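Local coordinates for protein molybdopterin adenylyltransferase (Helicobacter pylori, PDB 4XCW) that probably catalyses the adenylylation of molybdopterin with ATP, a late step in the biosynthesis of the molybdenum cofactor, at residues F149-Y154 / I171-P176; E57-I61 / T90-C94; S26-E32 / G136-R142; I125-L130 / C155-G161. All blocks are in the same frame, centred on the assembly; numbering follows the deposited sequence.

Contact 1. Residues F149-Y154 / I171-P176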
loop_
_atom_site.group_PDB
_atom_site.type_symbol
_atom_site.label_atom_id
_atom_site.label_comp_id
_atom_site.label_asym_id
_atom_site.label_seq_id
_atom_site.Cartn_x
_atom_site.Cartn_y
_atom_site.Cartn_z
ATOM N N PHE B 149 -14.897 -10.973 -1.849
ATOM C CA PHE B 149 -16.016 -11.372 -0.999
ATOM C C PHE B 149 -15.704 -12.457 0.051
ATOM O O PHE B 149 -16.279 -12.416 1.140
ATOM C CB PHE B 149 -17.209 -11.842 -1.830
ATOM C CG PHE B 149 -18.453 -12.041 -1.008
ATOM C CD1 PHE B 149 -19.245 -10.961 -0.666
ATOM C CD2 PHE B 149 -18.807 -13.298 -0.551
ATOM C CE1 PHE B 149 -20.380 -11.133 0.104
ATOM C CE2 PHE B 149 -19.941 -13.476 0.221
ATOM C CZ PHE B 149 -20.727 -12.389 0.545
ATOM N N PRO B 150 -14.817 -13.431 -0.259
ATOM C CA PRO B 150 -14.560 -14.435 0.783
ATOM C C PRO B 150 -14.064 -13.877 2.124
ATOM O O PRO B 150 -14.115 -14.597 3.117
ATOM C CB PRO B 150 -13.491 -15.323 0.143
ATOM C CG PRO B 150 -13.835 -15.285 -1.310
ATOM C CD PRO B 150 -14.240 -13.851 -1.554
ATOM N N ALA B 151 -13.627 -12.620 2.159
ATOM C CA ALA B 151 -13.155 -12.013 3.400
ATOM C C ALA B 151 -14.207 -11.105 4.029
ATOM O O ALA B 151 -14.030 -10.616 5.144
ATOM C CB ALA B 151 -11.864 -11.225 3.152
ATOM N N ILE B 152 -15.308 -10.882 3.322
ATOM C CA ILE B 152 -16.270 -9.859 3.742
ATOM C C ILE B 152 -17.168 -10.273 4.934
ATOM O O ILE B 152 -17.303 -9.505 5.895
ATOM C CB ILE B 152 -17.143 -9.416 2.541
ATOM C CG1 ILE B 152 -16.294 -8.591 1.572
ATOM C CG2 ILE B 152 -18.334 -8.588 2.993
ATOM C CD1 ILE B 152 -17.063 -8.058 0.380
ATOM N N PRO B 153 -17.776 -11.473 4.896
ATOM C CA PRO B 153 -18.626 -11.814 6.049
ATOM C C PRO B 153 -17.902 -11.775 7.401
ATOM O O PRO B 153 -18.466 -11.292 8.383
ATOM C CB PRO B 153 -19.078 -13.239 5.730
ATOM C CG PRO B 153 -19.057 -13.306 4.244
ATOM C CD PRO B 153 -17.845 -12.513 3.852
ATOM N N TYR B 154 -16.672 -12.275 7.452
ATOM C CA TYR B 154 -15.913 -12.238 8.693
ATOM C C TYR B 154 -15.599 -10.798 9.071
ATOM O O TYR B 154 -15.665 -10.436 10.240
ATOM C CB TYR B 154 -14.627 -13.041 8.573
ATOM C CG TYR B 154 -13.832 -13.154 9.856
ATOM C CD1 TYR B 154 -14.428 -13.595 11.030
ATOM C CD2 TYR B 154 -12.476 -12.849 9.882
ATOM C CE1 TYR B 154 -13.701 -13.718 12.194
ATOM C CE2 TYR B 154 -11.743 -12.969 11.038
ATOM C CZ TYR B 154 -12.360 -13.401 12.191
ATOM O OH TYR B 154 -11.630 -13.517 13.343
ATOM N N ILE B 171 -20.101 -19.078 -3.806
ATOM C CA ILE B 171 -18.892 -18.461 -3.273
ATOM C C ILE B 171 -18.572 -19.073 -1.908
ATOM O O ILE B 171 -19.461 -19.575 -1.222
ATOM C CB ILE B 171 -19.055 -16.915 -3.163
ATOM C CG1 ILE B 171 -17.710 -16.213 -2.934
ATOM C CG2 ILE B 171 -20.069 -16.541 -2.098
ATOM C CD1 ILE B 171 -16.954 -15.914 -4.217
ATOM N N GLN B 172 -17.298 -19.062 -1.530
ATOM C CA GLN B 172 -16.882 -19.571 -0.229
ATOM C C GLN B 172 -16.456 -18.419 0.661
ATOM O O GLN B 172 -15.710 -17.551 0.223
ATOM C CB GLN B 172 -15.728 -20.563 -0.375
ATOM C CG GLN B 172 -16.007 -21.723 -1.312
ATOM C CD GLN B 172 -17.409 -22.273 -1.162
ATOM O OE1 GLN B 172 -17.804 -22.712 -0.081
ATOM N NE2 GLN B 172 -18.169 -22.257 -2.251
ATOM N N ALA B 173 -16.926 -18.395 1.904
ATOM C CA ALA B 173 -16.434 -17.395 2.846
ATOM C C ALA B 173 -15.863 -18.049 4.087
ATOM O O ALA B 173 -16.446 -18.969 4.658
ATOM C CB ALA B 173 -17.518 -16.418 3.224
ATOM N N PHE B 174 -14.709 -17.548 4.498
ATOM C CA PHE B 174 -13.955 -18.134 5.586
ATOM C C PHE B 174 -14.206 -17.391 6.888
ATOM O O PHE B 174 -14.049 -16.177 6.951
ATOM C CB PHE B 174 -12.466 -18.118 5.239
ATOM C CG PHE B 174 -11.581 -18.585 6.348
ATOM C CD1 PHE B 174 -11.605 -19.907 6.760
ATOM C CD2 PHE B 174 -10.719 -17.704 6.979
ATOM C CE1 PHE B 174 -10.788 -20.343 7.783
ATOM C CE2 PHE B 174 -9.898 -18.135 8.002
ATOM C CZ PHE B 174 -9.934 -19.455 8.406
ATOM N N ARG B 175 -14.610 -18.123 7.919
ATOM C CA ARG B 175 -14.700 -17.564 9.262
ATOM C C ARG B 175 -13.793 -18.341 10.215
ATOM O O ARG B 175 -14.033 -19.521 10.481
ATOM C CB ARG B 175 -16.144 -17.587 9.769
ATOM C CG ARG B 175 -17.018 -16.435 9.270
ATOM C CD ARG B 175 -18.424 -16.547 9.844
ATOM N NE ARG B 175 -19.236 -15.345 9.653
ATOM C CZ ARG B 175 -20.192 -15.217 8.738
ATOM N NH1 ARG B 175 -20.460 -16.210 7.898
ATOM N NH2 ARG B 175 -20.886 -14.090 8.664
ATOM N N PRO B 176 -12.729 -17.687 10.712
ATOM C CA PRO B 176 -11.842 -18.290 11.714
ATOM C C PRO B 176 -12.599 -18.632 12.989
ATOM O O PRO B 176 -13.371 -17.809 13.483
ATOM C CB PRO B 176 -10.804 -17.197 11.973
ATOM C CG PRO B 176 -10.819 -16.361 10.742
ATOM C CD PRO B 176 -12.232 -16.382 10.249
HETATM O O HOH W 1 -15.365 -14.178 5.607
#
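Here the extended C-terminal tail of the chain crosses the 3-10 turn 149-151 and the first turn of helix 152-158. Ile171 opens the crossing with two apolar contacts: its CG2 meets Phe149 CD2 at 3.8 Å, and its CG1 reaches Pro150 CG at 4.3 Å. The backbone of Gln172 then passes close to the proline, with Gln172 O 3.1 Å from Pro150 CB, while Gln172 NE2 hydrogen-bonds to Glu168 O. Ala173 sets its methyl against the next proline, CB to Pro153 CG at 3.6 Å. At Phe174 the contact becomes polar. Its N gives a weak hydrogen bond to Pro150 O (3.3 Å), and a water joins Pro150 O (2.8 Å), Tyr154 N (3.0 Å) and Phe174 O (2.7 Å), so the solvent sits between the carbonyl and the amide four residues on in the chain. Thr115 of a second subunit packs on both Tyr154 and Phe174. Arg175 lays its guanidinium face over Pro153, NH2 to CB at 3.5 Å, and its charge is paired with Asp157 one turn further along the helix. Finally Pro176 covers the Tyr154 ring in a CH-pi contact, its CD 3.3 Å from the ring centroid and 2° off the normal.

Contact 2. Residues E57-I61 / T90-C94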
loop_
_atom_site.group_PDB
_atom_site.type_symbol
_atom_site.label_atom_id
_atom_site.label_comp_id
_atom_site.label_asym_id
_atom_site.label_seq_id
_atom_site.Cartn_x
_atom_site.Cartn_y
_atom_site.Cartn_z
ATOM N N GLU B 57 -19.272 11.913 0.043
ATOM C CA GLU B 57 -19.103 11.707 1.483
ATOM C C GLU B 57 -20.458 11.640 2.172
ATOM O O GLU B 57 -20.722 10.734 2.954
ATOM C CB GLU B 57 -18.265 12.824 2.104
ATOM C CG GLU B 57 -16.821 12.857 1.638
ATOM C CD GLU B 57 -16.025 13.960 2.300
ATOM O OE1 GLU B 57 -16.498 14.506 3.323
ATOM O OE2 GLU B 57 -14.924 14.275 1.801
ATOM N N LYS B 58 -21.313 12.615 1.878
ATOM C CA LYS B 58 -22.642 12.662 2.473
ATOM C C LYS B 58 -23.456 11.412 2.175
ATOM O O LYS B 58 -24.167 10.912 3.038
ATOM C CB LYS B 58 -23.393 13.897 1.982
ATOM C CG LYS B 58 -22.941 15.188 2.636
ATOM C CD LYS B 58 -23.734 16.368 2.107
ATOM C CE LYS B 58 -23.408 17.643 2.866
ATOM N NZ LYS B 58 -24.120 18.815 2.289
ATOM N N SER B 59 -23.355 10.912 0.949
ATOM C CA SER B 59 -24.078 9.707 0.546
ATOM C C SER B 59 -23.573 8.482 1.295
ATOM O O SER B 59 -24.358 7.690 1.813
ATOM C CB SER B 59 -23.951 9.481 -0.962
ATOM O OG SER B 59 -24.667 8.324 -1.363
ATOM N N LEU B 60 -22.252 8.325 1.340
ATOM C CA LEU B 60 -21.646 7.224 2.083
ATOM C C LEU B 60 -22.070 7.275 3.549
ATOM O O LEU B 60 -22.432 6.261 4.144
ATOM C CB LEU B 60 -20.121 7.273 1.981
ATOM C CG LEU B 60 -19.497 6.912 0.634
ATOM C CD1 LEU B 60 -18.005 7.194 0.657
ATOM C CD2 LEU B 60 -19.765 5.450 0.308
ATOM N N ILE B 61 -22.031 8.470 4.126
ATOM C CA ILE B 61 -22.372 8.629 5.530
ATOM C C ILE B 61 -23.836 8.257 5.766
ATOM O O ILE B 61 -24.163 7.595 6.752
ATOM C CB ILE B 61 -22.076 10.064 6.011
ATOM C CG1 ILE B 61 -20.560 10.272 6.088
ATOM C CG2 ILE B 61 -22.724 10.334 7.365
ATOM C CD1 ILE B 61 -20.136 11.690 6.373
ATOM N N THR B 90 -14.038 8.244 0.317
ATOM C CA THR B 90 -14.091 7.029 1.118
ATOM C C THR B 90 -13.153 7.132 2.316
ATOM O O THR B 90 -13.529 6.798 3.440
ATOM C CB THR B 90 -13.735 5.801 0.254
ATOM O OG1 THR B 90 -14.624 5.763 -0.868
ATOM C CG2 THR B 90 -13.871 4.505 1.053
ATOM N N LYS B 91 -11.943 7.627 2.080
ATOM C CA LYS B 91 -10.964 7.764 3.158
ATOM C C LYS B 91 -11.429 8.763 4.205
ATOM O O LYS B 91 -11.172 8.607 5.409
ATOM C CB LYS B 91 -9.604 8.187 2.589
ATOM C CG LYS B 91 -8.500 8.244 3.633
ATOM C CD LYS B 91 -7.295 9.030 3.134
ATOM C CE LYS B 91 -6.719 8.426 1.859
ATOM N NZ LYS B 91 -5.509 9.166 1.396
ATOM N N LYS B 92 -12.127 9.796 3.750
ATOM C CA LYS B 92 -12.577 10.850 4.649
ATOM C C LYS B 92 -13.634 10.335 5.639
ATOM O O LYS B 92 -13.651 10.735 6.809
ATOM C CB LYS B 92 -13.121 12.032 3.834
ATOM C CG LYS B 92 -13.683 13.169 4.674
ATOM C CD LYS B 92 -12.662 13.678 5.680
ATOM C CE LYS B 92 -13.304 14.618 6.687
ATOM N NZ LYS B 92 -12.389 14.931 7.821
ATOM N N VAL B 93 -14.507 9.436 5.192
ATOM C CA VAL B 93 -15.612 9.021 6.058
ATOM C C VAL B 93 -15.300 7.747 6.844
ATOM O O VAL B 93 -16.043 7.394 7.760
ATOM C CB VAL B 93 -16.931 8.815 5.255
ATOM C CG1 VAL B 93 -17.241 10.041 4.402
ATOM C CG2 VAL B 93 -16.866 7.568 4.398
ATOM N N CYS B 94 -14.213 7.058 6.494
ATOM C CA CYS B 94 -13.806 5.868 7.237
ATOM C C CYS B 94 -12.894 6.216 8.398
ATOM O O CYS B 94 -12.145 7.189 8.335
ATOM C CB CYS B 94 -13.089 4.870 6.332
ATOM S SG CYS B 94 -14.175 4.053 5.193
#
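Two helices of the probable molybdopterin-binding domain meet here through short aliphatic contacts, the last turn of helix 86-93 lying against the middle of helix 53-66. Glu57 comes first, and its CA is the one nearest to Val93 CA, at 6.4 Å. The aliphatic part of its side chain packs on the valine, CB to Val93 CG1 at 3.8 Å, while the carboxylate extends along Lys92, with Glu57 OE2 3.3 Å from Lys92 CG. This is contact with a methylene rather than with the charge: Lys92 NZ remains 6.1 Å from Glu57 OE1, and the acid forms its salt bridge with Arg53 of its own helix. One turn on, Leu60 has its CA-to-CB bond toward the partner helix, and its CD1 touches both Val93 CG2 (3.9 Å) and Thr90 CA (3.9 Å). Thr90 OG1 is hydrogen-bonded to Thr86 O and Asn133 ND2. Ile61 closes the walk at the side of the interface, its CG1 3.7 Å from Val93 CG1. Val93 is thus the residue that Glu57, Leu60 and Ile61 all touch, and no hydrogen bond links the segments. Beneath them runs the central sheet: Leu60 rests on Leu11 of strand 6-13, Val72 and Thr74 of strand 71-75, and Ile131 of strand 129-134, and Thr90 and Val93 pack on the same Ile131.

Contact 3. Residues S26-E32 / G136-R142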
loop_
_atom_site.group_PDB
_atom_site.type_symbol
_atom_site.label_atom_id
_atom_site.label_comp_id
_atom_site.label_asym_id
_atom_site.label_seq_id
_atom_site.Cartn_x
_atom_site.Cartn_y
_atom_site.Cartn_z
ATOM N N SER B 26 -23.663 -0.995 -14.103
ATOM C CA SER B 26 -22.727 -1.341 -13.039
ATOM C C SER B 26 -23.466 -1.680 -11.752
ATOM O O SER B 26 -23.156 -2.672 -11.096
ATOM C CB SER B 26 -21.739 -0.200 -12.807
ATOM O OG SER B 26 -20.968 0.021 -13.976
ATOM N N GLY B 27 -24.457 -0.861 -11.411
ATOM C CA GLY B 27 -25.274 -1.096 -10.236
ATOM C C GLY B 27 -26.041 -2.400 -10.326
ATOM O O GLY B 27 -26.165 -3.125 -9.340
ATOM N N LYS B 28 -26.554 -2.704 -11.515
ATOM C CA LYS B 28 -27.290 -3.945 -11.728
ATOM C C LYS B 28 -26.383 -5.158 -11.550
ATOM O O LYS B 28 -26.803 -6.181 -11.011
ATOM C CB LYS B 28 -27.930 -3.973 -13.120
ATOM C CG LYS B 28 -29.079 -2.993 -13.318
ATOM C CD LYS B 28 -29.716 -3.164 -14.698
ATOM C CE LYS B 28 -30.653 -2.011 -15.048
ATOM N NZ LYS B 28 -31.739 -1.815 -14.048
ATOM N N ALA B 29 -25.140 -5.040 -12.004
ATOM C CA ALA B 29 -24.181 -6.128 -11.872
ATOM C C ALA B 29 -23.841 -6.361 -10.407
ATOM O O ALA B 29 -23.677 -7.500 -9.972
ATOM C CB ALA B 29 -22.923 -5.831 -12.671
ATOM N N ILE B 30 -23.740 -5.273 -9.650
ATOM C CA ILE B 30 -23.457 -5.354 -8.224
ATOM C C ILE B 30 -24.568 -6.088 -7.475
ATOM O O ILE B 30 -24.294 -6.991 -6.687
ATOM C CB ILE B 30 -23.253 -3.947 -7.613
ATOM C CG1 ILE B 30 -21.932 -3.351 -8.106
ATOM C CG2 ILE B 30 -23.252 -4.016 -6.105
ATOM C CD1 ILE B 30 -21.669 -1.943 -7.628
ATOM N N GLN B 31 -25.817 -5.712 -7.732
ATOM C CA GLN B 31 -26.949 -6.350 -7.064
ATOM C C GLN B 31 -27.105 -7.814 -7.459
ATOM O O GLN B 31 -27.422 -8.649 -6.615
ATOM C CB GLN B 31 -28.247 -5.590 -7.352
ATOM C CG GLN B 31 -28.242 -4.183 -6.785
ATOM C CD GLN B 31 -29.632 -3.616 -6.610
ATOM O OE1 GLN B 31 -30.624 -4.346 -6.641
ATOM N NE2 GLN B 31 -29.711 -2.306 -6.417
ATOM N N GLU B 32 -26.878 -8.121 -8.731
ATOM C CA GLU B 32 -26.952 -9.503 -9.204
ATOM C C GLU B 32 -25.961 -10.398 -8.467
ATOM O O GLU B 32 -26.323 -11.462 -7.974
ATOM C CB GLU B 32 -26.686 -9.583 -10.709
ATOM C CG GLU B 32 -27.855 -9.177 -11.585
ATOM C CD GLU B 32 -27.557 -9.363 -13.060
ATOM O OE1 GLU B 32 -26.427 -9.785 -13.389
ATOM O OE2 GLU B 32 -28.453 -9.093 -13.890
ATOM N N GLY B 136 -15.716 -0.092 -12.541
ATOM C CA GLY B 136 -16.827 0.508 -13.256
ATOM C C GLY B 136 -17.573 -0.430 -14.192
ATOM O O GLY B 136 -18.770 -0.262 -14.423
ATOM N N LYS B 137 -16.876 -1.423 -14.735
ATOM C CA LYS B 137 -17.472 -2.295 -15.745
ATOM C C LYS B 137 -17.990 -3.587 -15.120
ATOM O O LYS B 137 -17.330 -4.165 -14.255
ATOM C CB LYS B 137 -16.455 -2.595 -16.849
ATOM C CG LYS B 137 -16.182 -1.395 -17.747
ATOM C CD LYS B 137 -14.772 -1.394 -18.322
ATOM C CE LYS B 137 -14.578 -2.493 -19.346
ATOM N NZ LYS B 137 -13.304 -2.309 -20.095
ATOM N N PRO B 138 -19.186 -4.032 -15.543
ATOM C CA PRO B 138 -19.825 -5.232 -14.987
ATOM C C PRO B 138 -18.891 -6.441 -14.895
ATOM O O PRO B 138 -18.861 -7.077 -13.847
ATOM C CB PRO B 138 -20.966 -5.492 -15.967
ATOM C CG PRO B 138 -21.358 -4.121 -16.413
ATOM C CD PRO B 138 -20.066 -3.337 -16.498
ATOM N N LYS B 139 -18.142 -6.736 -15.957
ATOM C CA LYS B 139 -17.216 -7.867 -15.945
ATOM C C LYS B 139 -16.136 -7.676 -14.885
ATOM O O LYS B 139 -15.818 -8.607 -14.139
ATOM C CB LYS B 139 -16.577 -8.059 -17.324
ATOM C CG LYS B 139 -15.591 -9.222 -17.401
ATOM C CD LYS B 139 -15.171 -9.500 -18.840
ATOM C CE LYS B 139 -14.146 -10.621 -18.919
ATOM N NZ LYS B 139 -12.851 -10.251 -18.285
ATOM N N SER B 140 -15.584 -6.466 -14.811
ATOM C CA SER B 140 -14.585 -6.139 -13.790
ATOM C C SER B 140 -15.159 -6.218 -12.375
ATOM O O SER B 140 -14.486 -6.669 -11.437
ATOM C CB SER B 140 -14.012 -4.740 -14.033
ATOM O OG SER B 140 -13.414 -4.652 -15.315
ATOM N N ILE B 141 -16.397 -5.760 -12.216
ATOM C CA ILE B 141 -17.066 -5.825 -10.924
ATOM C C ILE B 141 -17.200 -7.274 -10.455
ATOM O O ILE B 141 -16.923 -7.584 -9.296
ATOM C CB ILE B 141 -18.454 -5.152 -10.980
ATOM C CG1 ILE B 141 -18.291 -3.629 -11.031
ATOM C CG2 ILE B 141 -19.303 -5.561 -9.769
ATOM C CD1 ILE B 141 -19.545 -2.871 -11.453
ATOM N N ARG B 142 -17.588 -8.167 -11.363
ATOM C CA ARG B 142 -17.765 -9.571 -10.996
ATOM C C ARG B 142 -16.458 -10.203 -10.533
ATOM O O ARG B 142 -16.416 -10.860 -9.492
ATOM C CB ARG B 142 -18.345 -10.368 -12.162
ATOM C CG ARG B 142 -19.815 -10.097 -12.392
ATOM C CD ARG B 142 -20.427 -11.092 -13.359
ATOM N NE ARG B 142 -21.882 -10.999 -13.346
ATOM C CZ ARG B 142 -22.586 -10.198 -14.138
ATOM N NH1 ARG B 142 -21.965 -9.425 -15.019
ATOM N NH2 ARG B 142 -23.909 -10.175 -14.051
#
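Helices 26-32 and 138-142 run nearly side by side, with the same N-to-C sense, their axes 9.1 Å apart at closest approach and crossing at -29°. The backbones are nearest at the start, where Ser26 CA and Pro138 CA are 5.2 Å apart, and the next close pair, Ile30 CA and Ile141 CA, stands at 7.0 Å. Lys137 is the N-cap of the second helix, and its O accepts a hydrogen bond from Ile141 N (2.8 Å), starting the helix beside Ser26. Ala29 CB touches Pro138 CB at 3.8 Å. Below that pair Ile141 points into the interface, its CD1 3.7 Å from Ser26 CB and its CG2 3.8 Å from Ile30 CG1. These three residues also meet strand 71-75 of the sheet, Ser26 and Ile141 on Thr75 and Ile30 on Val73. At the solvent side Arg142 extends its side chain toward helix 26-32. Its guanidinium places one face over Ala29, NH1 lying 4.4 Å from Ala29 CB, and presents its edge to Glu32, where NH2 forms a salt bridge of 2.6 Å with OE1. The chemistry is therefore layered, apolar next to the sheet and ionic at the exposed rim, consistent with a pair packed mainly through aliphatic groups, with one ion pair across its outer edge.

Contact 4. Residues I125-L130 / C155-G161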
loop_
_atom_site.group_PDB
_atom_site.type_symbol
_atom_site.label_atom_id
_atom_site.label_comp_id
_atom_site.label_asym_id
_atom_site.label_seq_id
_atom_site.Cartn_x
_atom_site.Cartn_y
_atom_site.Cartn_z
ATOM N N ILE B 125 -13.388 0.977 7.155
ATOM C CA ILE B 125 -14.461 0.773 8.109
ATOM C C ILE B 125 -15.019 2.100 8.603
ATOM O O ILE B 125 -14.263 2.977 8.994
ATOM C CB ILE B 125 -13.976 -0.031 9.326
ATOM C CG1 ILE B 125 -13.355 -1.352 8.882
ATOM C CG2 ILE B 125 -15.119 -0.231 10.324
ATOM C CD1 ILE B 125 -14.306 -2.232 8.080
ATOM N N ARG B 126 -16.340 2.247 8.551
ATOM C CA ARG B 126 -17.027 3.313 9.272
ATOM C C ARG B 126 -18.015 2.674 10.232
ATOM O O ARG B 126 -19.046 2.149 9.808
ATOM C CB ARG B 126 -17.765 4.269 8.329
ATOM C CG ARG B 126 -18.512 5.362 9.089
ATOM C CD ARG B 126 -19.295 6.305 8.173
ATOM N NE ARG B 126 -20.043 7.277 8.967
ATOM C CZ ARG B 126 -19.564 8.458 9.330
ATOM N NH1 ARG B 126 -18.346 8.826 8.950
ATOM N NH2 ARG B 126 -20.306 9.277 10.063
ATOM N N ASN B 127 -17.685 2.724 11.518
ATOM C CA ASN B 127 -18.495 2.117 12.571
ATOM C C ASN B 127 -18.766 0.641 12.286
ATOM O O ASN B 127 -17.840 -0.166 12.312
ATOM C CB ASN B 127 -19.799 2.897 12.751
ATOM C CG ASN B 127 -19.551 4.321 13.203
ATOM O OD1 ASN B 127 -18.647 4.576 14.002
ATOM N ND2 ASN B 127 -20.337 5.258 12.685
ATOM N N LYS B 128 -20.019 0.288 12.019
ATOM C CA LYS B 128 -20.368 -1.112 11.788
ATOM C C LYS B 128 -20.539 -1.392 10.293
ATOM O O LYS B 128 -21.210 -2.350 9.899
ATOM C CB LYS B 128 -21.638 -1.471 12.563
ATOM C CG LYS B 128 -21.506 -1.206 14.062
ATOM C CD LYS B 128 -22.718 -1.658 14.867
ATOM C CE LYS B 128 -22.489 -1.406 16.352
ATOM N NZ LYS B 128 -23.562 -1.983 17.200
ATOM N N SER B 129 -19.920 -0.550 9.467
ATOM C CA SER B 129 -20.036 -0.663 8.012
ATOM C C SER B 129 -18.695 -0.861 7.318
ATOM O O SER B 129 -17.718 -0.173 7.621
ATOM C CB SER B 129 -20.704 0.585 7.429
ATOM O OG SER B 129 -21.980 0.813 8.003
ATOM N N LEU B 130 -18.659 -1.795 6.373
ATOM C CA LEU B 130 -17.508 -1.952 5.499
ATOM C C LEU B 130 -17.787 -1.267 4.165
ATOM O O LEU B 130 -18.784 -1.558 3.511
ATOM C CB LEU B 130 -17.185 -3.432 5.271
ATOM C CG LEU B 130 -16.133 -3.756 4.196
ATOM C CD1 LEU B 130 -14.763 -3.179 4.515
ATOM C CD2 LEU B 130 -16.027 -5.258 3.987
ATOM N N CYS B 155 -15.256 -9.979 8.076
ATOM C CA CYS B 155 -14.981 -8.566 8.344
ATOM C C CYS B 155 -16.199 -7.884 8.955
ATOM O O CYS B 155 -16.082 -7.115 9.909
ATOM C CB CYS B 155 -14.576 -7.823 7.069
ATOM S SG CYS B 155 -13.960 -6.132 7.381
ATOM N N VAL B 156 -17.369 -8.165 8.392
ATOM C CA VAL B 156 -18.608 -7.564 8.877
ATOM C C VAL B 156 -18.914 -8.079 10.296
ATOM O O VAL B 156 -19.385 -7.316 11.146
ATOM C CB VAL B 156 -19.777 -7.841 7.899
ATOM C CG1 VAL B 156 -21.127 -7.438 8.505
ATOM C CG2 VAL B 156 -19.542 -7.097 6.590
ATOM N N ASP B 157 -18.606 -9.349 10.566
ATOM C CA ASP B 157 -18.721 -9.889 11.932
ATOM C C ASP B 157 -17.872 -9.094 12.922
ATOM O O ASP B 157 -18.338 -8.725 14.003
ATOM C CB ASP B 157 -18.276 -11.352 12.022
ATOM C CG ASP B 157 -19.160 -12.299 11.246
ATOM O OD1 ASP B 157 -20.273 -11.904 10.840
ATOM O OD2 ASP B 157 -18.727 -13.457 11.058
ATOM N N LEU B 158 -16.615 -8.853 12.555
ATOM C CA LEU B 158 -15.661 -8.225 13.464
ATOM C C LEU B 158 -16.006 -6.780 13.803
ATOM O O LEU B 158 -15.656 -6.305 14.879
ATOM C CB LEU B 158 -14.249 -8.273 12.879
ATOM C CG LEU B 158 -13.606 -9.653 12.759
ATOM C CD1 LEU B 158 -12.258 -9.560 12.050
ATOM C CD2 LEU B 158 -13.453 -10.275 14.132
ATOM N N ILE B 159 -16.663 -6.085 12.877
ATOM C CA ILE B 159 -17.068 -4.695 13.104
ATOM C C ILE B 159 -18.493 -4.616 13.665
ATOM O O ILE B 159 -19.060 -3.532 13.816
ATOM C CB ILE B 159 -16.965 -3.857 11.804
ATOM C CG1 ILE B 159 -18.052 -4.244 10.805
ATOM C CG2 ILE B 159 -15.583 -3.989 11.189
ATOM C CD1 ILE B 159 -17.877 -3.572 9.423
ATOM N N LEU B 160 -19.048 -5.785 13.977
ATOM C CA LEU B 160 -20.339 -5.932 14.655
ATOM C C LEU B 160 -21.537 -5.598 13.766
ATOM O O LEU B 160 -22.592 -5.200 14.265
ATOM C CB LEU B 160 -20.383 -5.076 15.939
ATOM C CG LEU B 160 -19.182 -5.224 16.875
ATOM C CD1 LEU B 160 -19.371 -4.424 18.173
ATOM C CD2 LEU B 160 -18.919 -6.696 17.178
ATOM N N GLY B 161 -21.380 -5.784 12.457
ATOM C CA GLY B 161 -22.503 -5.737 11.536
ATOM C C GLY B 161 -23.331 -7.011 11.609
ATOM O O GLY B 161 -23.031 -7.914 12.398
HETATM O O HOH W 2 -23.808 -4.543 16.629
#
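Two chain reversals face each other without a direct hydrogen bond: the type II' beta turn Arg126-Ser129, which joins the hairpin strands 123-126 and 129-134, and the Schellman motif that ends helix 152-158. In the latter Leu160 takes positive phi, with Gly161 N bonded to Val156 O (2.8 Å) and Leu160 N to Asp157 O (3.0 Å). A CB on Gly161 would collide with Val156 CG1. Ile159, the first residue past the helix, contributes the largest covered area of the contact. Its CG2 meets Ile125 CD1 at 3.8 Å, and its CD1 lies 3.5 Å from Ser129 C and 4.2 Å from Leu130 CB. Deeper in, Cys155 SG is 4.0 Å from Ile125 CD1 and 4.1 Å from Leu130 CD2. Pro80 of a second subunit packs on Ile125 and Ile159, so this corner borders a subunit interface. At the turn, Lys128 CA makes a CA-H...O contact with Ile159 O (3.4 Å), and one water links Lys128 NZ (2.6 Å) to Leu160 O (2.7 Å).

Along the chain the segments of contact 3 enclose contact 2 entirely and alternate with those of contact 4, which in turn alternate with those of contact 1. Contacts 2 and 3 lie on opposite sides of the chain's centre, 21 Å apart between centres, each joining helices that pack on the mixed sheet. Contacts 1 and 4 share helix 152-158, have centres 13 Å apart and touch through the Arg175-Asp157 salt bridge; both border the second subunit, which ties the C-terminal tail to the assembly interface. Contact 4 also meets contact 2, Arg126 NH1 probably hydrogen-bonding to Val93 O, so the hairpin connects the helix pair to the C-terminal region. Contacts 1 and 2 do not touch.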